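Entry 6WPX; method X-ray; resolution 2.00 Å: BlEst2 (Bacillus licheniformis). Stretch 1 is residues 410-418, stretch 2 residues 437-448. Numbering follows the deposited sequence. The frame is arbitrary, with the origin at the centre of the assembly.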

# COMPACT_ATOMS: atom_id res chain seq x y z
N SER A 410 -14.26 -20.57 0.73
CA SER A 410 -13.34 -21.31 -0.14
C SER A 410 -11.98 -20.60 -0.06
O SER A 410 -11.92 -19.36 -0.07
CB SER A 410 -13.88 -21.39 -1.57
OG SER A 410 -13.99 -20.10 -2.14
N VAL A 411 -10.91 -21.36 0.12
CA VAL A 411 -9.57 -20.82 0.29
C VAL A 411 -8.67 -21.01 -0.94
O VAL A 411 -8.59 -22.12 -1.47
CB VAL A 411 -8.93 -21.42 1.57
CG1 VAL A 411 -7.48 -20.98 1.74
CG2 VAL A 411 -9.75 -21.03 2.80
N ARG A 412 -8.01 -19.93 -1.38
CA ARG A 412 -7.00 -19.89 -2.45
C ARG A 412 -5.78 -19.28 -1.78
O ARG A 412 -5.92 -18.31 -1.04
CB ARG A 412 -7.45 -19.02 -3.63
CG ARG A 412 -8.38 -19.76 -4.58
CD ARG A 412 -9.12 -18.82 -5.52
NE ARG A 412 -10.25 -19.52 -6.10
CZ ARG A 412 -10.22 -20.14 -7.28
NH1 ARG A 412 -11.28 -20.82 -7.70
NH2 ARG A 412 -9.14 -20.08 -8.04
N SER A 413 -4.61 -19.89 -1.95
CA SER A 413 -3.42 -19.37 -1.30
C SER A 413 -2.16 -19.49 -2.17
O SER A 413 -2.12 -20.29 -3.11
CB SER A 413 -3.20 -20.03 0.06
OG SER A 413 -3.01 -21.42 -0.14
N ILE A 414 -1.17 -18.63 -1.88
CA ILE A 414 0.15 -18.65 -2.50
C ILE A 414 1.17 -18.51 -1.38
O ILE A 414 1.02 -17.63 -0.53
CB ILE A 414 0.42 -17.57 -3.60
CG1 ILE A 414 -0.64 -17.55 -4.70
CG2 ILE A 414 1.81 -17.77 -4.24
CD1 ILE A 414 -0.70 -16.20 -5.54
N ARG A 415 2.19 -19.37 -1.40
CA ARG A 415 3.31 -19.29 -0.49
C ARG A 415 4.54 -18.98 -1.35
O ARG A 415 4.82 -19.67 -2.33
CB ARG A 415 3.50 -20.58 0.33
CG ARG A 415 4.60 -20.41 1.39
CD ARG A 415 4.88 -21.69 2.15
NE ARG A 415 5.13 -22.83 1.26
CZ ARG A 415 6.32 -23.18 0.81
NH1 ARG A 415 7.40 -22.49 1.17
NH2 ARG A 415 6.46 -24.22 -0.00
N TYR A 416 5.22 -17.89 -1.01
CA TYR A 416 6.42 -17.39 -1.67
C TYR A 416 7.62 -17.63 -0.78
O TYR A 416 7.49 -17.63 0.44
CB TYR A 416 6.33 -15.87 -1.92
CG TYR A 416 5.16 -15.40 -2.74
CD1 TYR A 416 3.94 -15.10 -2.14
CD2 TYR A 416 5.28 -15.21 -4.11
CE1 TYR A 416 2.86 -14.63 -2.89
CE2 TYR A 416 4.19 -14.80 -4.88
CZ TYR A 416 3.00 -14.47 -4.26
OH TYR A 416 1.92 -14.03 -5.00
N GLU A 417 8.79 -17.81 -1.39
CA GLU A 417 10.09 -18.00 -0.72
C GLU A 417 11.07 -17.11 -1.43
O GLU A 417 11.21 -17.22 -2.65
CB GLU A 417 10.58 -19.43 -0.88
CG GLU A 417 10.05 -20.42 0.12
CD GLU A 417 10.59 -21.81 -0.13
OE1 GLU A 417 11.80 -21.94 -0.43
OE2 GLU A 417 9.81 -22.78 -0.02
N ASN A 418 11.70 -16.19 -0.70
CA ASN A 418 12.69 -15.26 -1.23
C ASN A 418 12.20 -14.51 -2.49
O ASN A 418 12.94 -14.38 -3.47
CB ASN A 418 14.05 -15.96 -1.46
CG ASN A 418 14.53 -16.75 -0.27
OD1 ASN A 418 14.98 -16.19 0.74
ND2 ASN A 418 14.46 -18.07 -0.36
N ASN A 437 -9.25 -24.93 10.67
CA ASN A 437 -8.52 -26.19 10.52
C ASN A 437 -7.74 -26.31 9.20
O ASN A 437 -6.61 -26.79 9.20
CB ASN A 437 -9.46 -27.39 10.67
CG ASN A 437 -9.93 -27.66 12.08
OD1 ASN A 437 -9.13 -27.87 13.00
ND2 ASN A 437 -11.24 -27.74 12.27
N SER A 438 -8.36 -25.86 8.08
CA SER A 438 -7.78 -25.91 6.74
C SER A 438 -6.55 -25.02 6.55
O SER A 438 -5.72 -25.31 5.69
CB SER A 438 -8.83 -25.59 5.68
OG SER A 438 -9.30 -24.25 5.77
N LEU A 439 -6.44 -23.94 7.36
CA LEU A 439 -5.35 -22.96 7.25
C LEU A 439 -4.09 -23.33 8.05
O LEU A 439 -4.01 -23.07 9.26
CB LEU A 439 -5.84 -21.54 7.61
CG LEU A 439 -6.96 -20.93 6.73
CD1 LEU A 439 -7.40 -19.58 7.25
CD2 LEU A 439 -6.53 -20.78 5.30
N SER A 440 -3.10 -23.94 7.36
CA SER A 440 -1.81 -24.36 7.92
C SER A 440 -0.68 -23.41 7.48
O SER A 440 -0.58 -23.08 6.29
CB SER A 440 -1.48 -25.79 7.51
OG SER A 440 -2.45 -26.70 8.00
N PHE A 441 0.17 -22.97 8.44
CA PHE A 441 1.28 -22.04 8.17
C PHE A 441 2.57 -22.53 8.83
O PHE A 441 3.27 -21.77 9.49
CB PHE A 441 0.93 -20.60 8.61
CG PHE A 441 -0.35 -20.08 8.02
CD1 PHE A 441 -0.37 -19.52 6.75
CD2 PHE A 441 -1.55 -20.19 8.71
CE1 PHE A 441 -1.57 -19.09 6.18
CE2 PHE A 441 -2.75 -19.75 8.15
CZ PHE A 441 -2.75 -19.20 6.88
N LYS A 442 2.87 -23.83 8.64
CA LYS A 442 4.04 -24.46 9.24
C LYS A 442 5.35 -24.09 8.54
O LYS A 442 6.34 -23.80 9.21
CB LYS A 442 3.86 -25.98 9.34
N LYS A 443 5.33 -24.07 7.19
CA LYS A 443 6.50 -23.75 6.37
C LYS A 443 6.86 -22.26 6.38
O LYS A 443 5.97 -21.40 6.36
CB LYS A 443 6.28 -24.22 4.93
CG LYS A 443 6.52 -25.70 4.70
CD LYS A 443 6.32 -26.07 3.24
CE LYS A 443 6.60 -27.53 2.97
NZ LYS A 443 6.51 -27.84 1.52
N ALA A 444 8.17 -21.97 6.34
CA ALA A 444 8.67 -20.60 6.26
C ALA A 444 8.30 -19.98 4.89
O ALA A 444 8.11 -20.70 3.91
CB ALA A 444 10.18 -20.59 6.47
N GLY A 445 8.11 -18.65 4.87
CA GLY A 445 7.78 -17.89 3.67
C GLY A 445 6.68 -16.84 3.78
O GLY A 445 6.06 -16.68 4.84
N MET A 446 6.43 -16.13 2.68
CA MET A 446 5.38 -15.10 2.59
C MET A 446 4.13 -15.78 2.08
O MET A 446 4.15 -16.36 0.99
CB MET A 446 5.73 -14.00 1.57
CG MET A 446 6.27 -12.73 2.14
SD MET A 446 5.48 -12.04 3.60
CE MET A 446 3.90 -11.70 3.05
N TYR A 447 3.04 -15.68 2.82
CA TYR A 447 1.77 -16.26 2.43
C TYR A 447 0.80 -15.17 2.02
O TYR A 447 0.73 -14.11 2.65
CB TYR A 447 1.13 -16.99 3.61
CG TYR A 447 1.81 -18.27 4.00
CD1 TYR A 447 2.95 -18.26 4.79
CD2 TYR A 447 1.28 -19.50 3.62
CE1 TYR A 447 3.57 -19.44 5.17
CE2 TYR A 447 1.89 -20.69 4.01
CZ TYR A 447 3.02 -20.66 4.80
OH TYR A 447 3.63 -21.83 5.18
N SER A 448 0.00 -15.47 1.03
CA SER A 448 -1.12 -14.64 0.69
C SER A 448 -2.31 -15.59 0.69
O SER A 448 -2.27 -16.59 0.00
CB SER A 448 -0.96 -13.94 -0.65
OG SER A 448 -2.18 -13.25 -0.83

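The two stretches meet as neighbouring antiparallel strands, 410-417 and 445-448, whose N-to-C directions differ by 160°, and together they bury 557 Å². Arg415, Ser448 and Tyr416 have the most surface covered by the opposing stretch, and they represent the two faces of the sheet and the backbone ladder between them.

Arg415 pairs with Tyr447 at a non-hydrogen-bonded position, where the CA atoms of the two residues are 4.5 Å apart and both side chains project to the same face. Its aliphatic portion lies over the phenol: Arg415 CG sits 3.8 Å from the centroid of the Tyr447 ring and only 15° off the ring normal, a CH-pi contact over the face. Farther along, Arg415 CD approaches Tyr447 OH to 3.3 Å, while that hydroxyl donates to Lys443 O (OH to O, 2.7 Å) and so ties the ring to the loop preceding its own strand. With chi3 at 51° (p), the guanidinium lies beside this loop. Arg415 NH1 makes a weak hydrogen bond to Ala444 O at 3.3 Å, with the carbonyl near the guanidinium plane, and a much shorter salt bridge to Glu417 OE2 at 2.7 Å. Lys443 CD covers one face of the guanidinium. The like charges of Arg415 NH2 and Lys443 NZ come within 3.9 Å; NH2 is hydrogen-bonded elsewhere in the structure.

Ser448 contributes chiefly through its backbone. Ile414 N donates to Ser448 O at 3.0 Å and Ser448 N to Ile414 O at 2.9 Å, both with angles of 163°, closing a nearly straight reciprocal pair. The carbonyls also receive CA-H...O contacts, from Ser413 CA to Ser448 O and from Tyr447 CA to Ile414 O, each 3.3 Å.

Two residues along, Tyr416 and Met446 repeat the pattern. Tyr416 N to Met446 O is short and straight (2.7 Å, 172°), whereas the return bond from Met446 N to Tyr416 O, at 2.9 Å, is more bent (146°). On the face shared with Ile414 and Ser448, Tyr416 CB packs against Met446 CB at 4.0 Å, and the tyrosine ring turns its edge to Ser448 CB, 4.5 Å from Tyr416 CE1.

Gly445 closes this end of the pairing. An ideal CB there would lie 2.5 Å from Tyr416 O, a clash, and its backbone angles (135/178) by themselves call for glycine. Away from the ladder, Val411 CG1 meets Leu439 CD2 at 3.7 Å, a separate apolar contact.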